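Local coordinates for acetaldehyde dehydrogenase (Acetylating) (Geobacillus thermoglucosidasius, PDB 5J78), which probably catalyses the reversible, NAD-dependent and coenzyme A-dependent conversion of acetaldehyde to acetyl-CoA, as an acetylating aldehyde dehydrogenase, at residues Asn302-Glu305 with Lys306-Ala310; Thr205-Leu208 with Met209-Leu213. All blocks are in the same frame, centred on the assembly; numbering follows the deposited sequence.

Both contacts are local, one at the start of a helix and one at the end of another. Interaction 2 comes first in the chain, at the C-terminal end of helix 202-210, in a Rossmann-like region consistent with the cofactor-binding domain of the family. Interaction 1 opens helix 303-313, beside the seven-stranded parallel sheet of the other large domain. C273, seen here as 3-sulfinoalanine, comes just before strand 276-282 of that sheet, and is probably the catalytic cysteine, as in related enzymes. The two centres are 46 Å apart, and the nearest atoms about 30 Å, so the contacts do not touch. The side chain of H211 in interaction 2 lies about 8 Å from a bound magnesium ion.

Interaction 1. Residues Asn302-Glu305 with Lys306-Ala310; sequences NEEE and KQKVA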
loop_
_atom_site.group_PDB
_atom_site.type_symbol
_atom_site.label_atom_id
_atom_site.label_comp_id
_atom_site.label_asym_id
_atom_site.label_seq_id
_atom_site.Cartn_x
_atom_site.Cartn_y
_atom_site.Cartn_z
ATOM N N ASN A 302 -49.289 -2.444 -1.698
ATOM C CA ASN A 302 -49.812 -3.113 -0.508
ATOM C C ASN A 302 -48.678 -3.940 0.077
ATOM O O ASN A 302 -47.577 -3.961 -0.481
ATOM C CB ASN A 302 -51.051 -3.965 -0.827
ATOM C CG ASN A 302 -50.806 -5.008 -1.897
ATOM O OD1 ASN A 302 -49.736 -5.619 -1.972
ATOM N ND2 ASN A 302 -51.814 -5.221 -2.741
ATOM N N GLU A 303 -48.960 -4.631 1.178
ATOM C CA GLU A 303 -47.922 -5.313 1.945
ATOM C C GLU A 303 -47.213 -6.392 1.115
ATOM O O GLU A 303 -45.996 -6.525 1.183
ATOM C CB GLU A 303 -48.515 -5.933 3.220
ATOM C CG GLU A 303 -49.549 -5.067 3.975
ATOM C CD GLU A 303 -49.004 -3.750 4.502
ATOM O OE1 GLU A 303 -47.770 -3.545 4.485
ATOM O OE2 GLU A 303 -49.824 -2.915 4.944
ATOM N N GLU A 304 -47.973 -7.152 0.329
ATOM C CA GLU A 304 -47.400 -8.190 -0.534
ATOM C C GLU A 304 -46.565 -7.561 -1.658
ATOM O O GLU A 304 -45.487 -8.056 -1.991
ATOM C CB GLU A 304 -48.502 -9.074 -1.132
ATOM C CG GLU A 304 -47.999 -10.151 -2.108
ATOM C CD GLU A 304 -49.112 -10.718 -2.985
ATOM O OE1 GLU A 304 -50.293 -10.405 -2.720
ATOM O OE2 GLU A 304 -48.812 -11.466 -3.946
ATOM N N GLU A 305 -47.072 -6.478 -2.245
ATOM C CA GLU A 305 -46.337 -5.747 -3.276
ATOM C C GLU A 305 -45.058 -5.112 -2.711
ATOM O O GLU A 305 -44.008 -5.155 -3.351
ATOM C CB GLU A 305 -47.217 -4.664 -3.902
ATOM C CG GLU A 305 -48.326 -5.199 -4.792
ATOM C CD GLU A 305 -49.335 -4.125 -5.191
ATOM O OE1 GLU A 305 -49.614 -3.228 -4.365
ATOM O OE2 GLU A 305 -49.850 -4.171 -6.334
ATOM N N LYS A 306 -45.151 -4.520 -1.522
ATOM C CA LYS A 306 -43.978 -3.910 -0.881
ATOM C C LYS A 306 -42.831 -4.909 -0.803
ATOM O O LYS A 306 -41.686 -4.626 -1.189
ATOM C CB LYS A 306 -44.314 -3.417 0.531
ATOM C CG LYS A 306 -44.711 -1.959 0.635
ATOM C CD LYS A 306 -45.137 -1.594 2.073
ATOM C CE LYS A 306 -46.621 -1.212 2.138
ATOM N NZ LYS A 306 -47.088 -0.825 3.504
ATOM N N GLN A 307 -43.150 -6.097 -0.311
ATOM C CA GLN A 307 -42.130 -7.093 -0.061
ATOM C C GLN A 307 -41.527 -7.580 -1.366
ATOM O O GLN A 307 -40.323 -7.810 -1.440
ATOM C CB GLN A 307 -42.711 -8.248 0.760
ATOM C CG GLN A 307 -43.156 -7.831 2.185
ATOM C CD GLN A 307 -42.237 -6.774 2.852
ATOM O OE1 GLN A 307 -41.009 -6.901 2.849
ATOM N NE2 GLN A 307 -42.844 -5.730 3.424
ATOM N N LYS A 308 -42.335 -7.692 -2.413
ATOM C CA LYS A 308 -41.787 -8.068 -3.712
ATOM C C LYS A 308 -40.850 -6.985 -4.246
ATOM O O LYS A 308 -39.757 -7.289 -4.732
ATOM C CB LYS A 308 -42.907 -8.339 -4.717
ATOM C CG LYS A 308 -43.585 -9.694 -4.499
ATOM C CD LYS A 308 -44.715 -9.946 -5.497
ATOM C CE LYS A 308 -45.425 -11.259 -5.216
ATOM N NZ LYS A 308 -44.634 -12.437 -5.677
ATOM N N VAL A 309 -41.268 -5.724 -4.161
ATOM C CA VAL A 309 -40.424 -4.639 -4.647
ATOM C C VAL A 309 -39.138 -4.558 -3.788
ATOM O O VAL A 309 -38.043 -4.413 -4.328
ATOM C CB VAL A 309 -41.179 -3.296 -4.646
ATOM C CG1 VAL A 309 -40.225 -2.114 -4.981
ATOM C CG2 VAL A 309 -42.304 -3.341 -5.647
ATOM N N ALA A 310 -39.274 -4.705 -2.469
ATOM C CA ALA A 310 -38.142 -4.544 -1.559
ATOM C C ALA A 310 -37.051 -5.529 -1.869
ATOM O O ALA A 310 -35.882 -5.281 -1.575
ATOM C CB ALA A 310 -38.567 -4.696 -0.119
#
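The torsions of E303 fold its chain toward K306. Its CG lies beside its own backbone N (chi1 -41°), and a further bend at chi2 swings the carboxylate round to the lysine. K306 bends at chi3 (-115°) and runs alongside E303, pointing the same way. In the conformer described, one of two modelled for E303, its OE1 forms a salt bridge of 3.0 Å with K306 NZ; the bridge is therefore probably not always made. The amine meets the oxygen from above the carboxylate plane, 41° out of it. K306 NZ also makes a weak hydrogen bond to E349 O. The root of the lysine rests on the first turn: K306 CB is 3.5 Å from N302 O, and K306 N bonds to the same oxygen at 2.7 Å.

E304 and K308 form a looser pair, also side by side. E304 OE2 is 3.6 Å from K308 CE but 4.6 Å from K308 NZ, so any attraction between the charges is probably modest.

N302 and E305 exchange two bonds. E305 N donates to N302 OD1 at 2.8 Å. N302 N donates to E305 OE1, also at 2.8 Å, and the oxygen accepts with its anti lone pair. E305 OE2 is hydrogen-bonded to Y299 OH, which further fixes the carboxylate. This reciprocal pair is a capping box, with N302 as N-cap of helix 303-313, just after strand 298-300, the outermost of the parallel sheet within this chain.

Interaction 2. Residues Thr205-Leu208 with Met209-Leu213; sequences TNEL and MKHKL
K210 reaches back one turn to N206, and its chain can be followed outward. CB of K210 lies 3.5 Å from N206 O. CG stays close to the same carbonyl oxygen, because chi1 (-62°) places it beside the backbone N. From CD onward the nearest partner is the side-chain amide oxygen: CD is 3.3 Å from N206 OD1, and CE is 3.2 Å from it. The chain is extended to the end, where NZ donates a hydrogen bond of 3.0 Å to N206 OD1. NZ lies in the plane of that amide carbonyl, on a lone pair. N206 offers the oxygen with its CG anti to the backbone N (chi1 -175°). Both residues are exposed, so the bond lies on the outer side of the helix.

Helix 202-210 is the connection in a beta-alpha-beta crossover between the parallel strands 194-196 and 216-219. This is a Rossmann-like arrangement, as in the cofactor-binding domain of aldehyde dehydrogenases. H211 is the first residue to leave helical geometry, and its N makes only a weak bond to E207 O, at 2.9 Å.

The carboxylate of E207 meets the H211 ring at its edge. OE2 of E207 is 3.3 Å from CD2 of H211, close to the ring plane, and the carboxylate plane is turned 66° from that of the ring. The same OE2 has a salt bridge to R37 of helix 28-51, which probably sets its position. On the ring, ND1 of H211 accepts a bond of 3.1 Å from L213 N, tying the ring to the backbone beyond the helix. On the sheet-facing side, T205 and M209 lie side by side, with T205 CG2 3.9 Å from M209 CE. T205 touches S164 and M209 touches I137, while L208 packs between helix and sheet on V162 and A135.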
loop_
_atom_site.group_PDB
_atom_site.type_symbol
_atom_site.label_atom_id
_atom_site.label_comp_id
_atom_site.label_asym_id
_atom_site.label_seq_id
_atom_site.Cartn_x
_atom_site.Cartn_y
_atom_site.Cartn_z
ATOM N N THR A 205 -7.891 5.604 -14.222
ATOM C CA THR A 205 -8.458 6.475 -13.191
ATOM C C THR A 205 -7.384 6.855 -12.179
ATOM O O THR A 205 -7.231 8.022 -11.804
ATOM C CB THR A 205 -9.617 5.803 -12.462
ATOM O OG1 THR A 205 -10.576 5.353 -13.423
ATOM C CG2 THR A 205 -10.275 6.787 -11.500
ATOM N N ASN A 206 -6.627 5.849 -11.771
ATOM C CA ASN A 206 -5.534 6.025 -10.832
ATOM C C ASN A 206 -4.437 6.946 -11.390
ATOM O O ASN A 206 -3.942 7.854 -10.707
ATOM C CB ASN A 206 -4.962 4.655 -10.475
ATOM C CG ASN A 206 -3.902 4.725 -9.400
ATOM O OD1 ASN A 206 -4.197 4.976 -8.225
ATOM N ND2 ASN A 206 -2.660 4.485 -9.789
ATOM N N GLU A 207 -4.074 6.719 -12.646
ATOM C CA GLU A 207 -3.054 7.524 -13.294
ATOM C C GLU A 207 -3.523 8.974 -13.336
ATOM O O GLU A 207 -2.786 9.884 -13.003
ATOM C CB GLU A 207 -2.776 6.999 -14.716
ATOM C CG GLU A 207 -1.604 7.674 -15.429
ATOM C CD GLU A 207 -0.229 7.277 -14.871
ATOM O OE1 GLU A 207 -0.143 6.306 -14.091
ATOM O OE2 GLU A 207 0.775 7.934 -15.227
ATOM N N LEU A 208 -4.765 9.176 -13.741
ATOM C CA LEU A 208 -5.297 10.529 -13.892
ATOM C C LEU A 208 -5.339 11.273 -12.557
ATOM O O LEU A 208 -5.042 12.471 -12.490
ATOM C CB LEU A 208 -6.699 10.497 -14.503
ATOM C CG LEU A 208 -7.351 11.873 -14.637
ATOM C CD1 LEU A 208 -6.590 12.758 -15.610
ATOM C CD2 LEU A 208 -8.796 11.702 -15.095
ATOM N N MET A 209 -5.721 10.564 -11.502
ATOM C CA MET A 209 -5.864 11.184 -10.194
ATOM C C MET A 209 -4.503 11.532 -9.563
ATOM O O MET A 209 -4.410 12.516 -8.844
ATOM C CB MET A 209 -6.659 10.278 -9.249
ATOM C CG MET A 209 -8.156 10.245 -9.527
ATOM S SD MET A 209 -9.043 9.485 -8.168
ATOM C CE MET A 209 -10.712 9.578 -8.821
ATOM N N LYS A 210 -3.452 10.768 -9.863
ATOM C CA LYS A 210 -2.184 10.920 -9.139
ATOM C C LYS A 210 -1.054 11.525 -9.960
ATOM O O LYS A 210 0.000 11.829 -9.420
ATOM C CB LYS A 210 -1.741 9.566 -8.600
ATOM C CG LYS A 210 -2.741 8.964 -7.606
ATOM C CD LYS A 210 -2.338 7.565 -7.217
ATOM C CE LYS A 210 -3.127 7.062 -6.031
ATOM N NZ LYS A 210 -2.738 5.676 -5.651
ATOM N N HIS A 211 -1.278 11.704 -11.255
ATOM C CA HIS A 211 -0.223 12.147 -12.150
ATOM C C HIS A 211 0.352 13.513 -11.745
ATOM O O HIS A 211 -0.377 14.366 -11.254
ATOM C CB HIS A 211 -0.746 12.219 -13.583
ATOM C CG HIS A 211 0.339 12.257 -14.608
ATOM N ND1 HIS A 211 0.961 13.427 -14.990
ATOM C CD2 HIS A 211 0.934 11.268 -15.310
ATOM C CE1 HIS A 211 1.876 13.157 -15.903
ATOM N NE2 HIS A 211 1.886 11.852 -16.110
ATOM N N LYS A 212 1.658 13.708 -11.956
ATOM C CA LYS A 212 2.324 14.970 -11.613
ATOM C C LYS A 212 1.675 16.200 -12.242
ATOM O O LYS A 212 1.635 17.263 -11.627
ATOM C CB LYS A 212 3.811 14.928 -12.017
ATOM C CG LYS A 212 4.092 14.784 -13.521
ATOM C CD LYS A 212 5.595 14.871 -13.830
ATOM C CE LYS A 212 5.937 14.229 -15.182
ATOM N NZ LYS A 212 5.086 14.710 -16.328
ATOM N N LEU A 213 1.171 16.067 -13.463
ATOM C CA LEU A 213 0.543 17.200 -14.145
ATOM C C LEU A 213 -0.922 17.487 -13.768
ATOM O O LEU A 213 -1.462 18.534 -14.137
ATOM C CB LEU A 213 0.622 16.991 -15.668
ATOM C CG LEU A 213 2.037 16.944 -16.244
ATOM C CD1 LEU A 213 1.981 16.646 -17.746
ATOM C CD2 LEU A 213 2.797 18.247 -15.960
#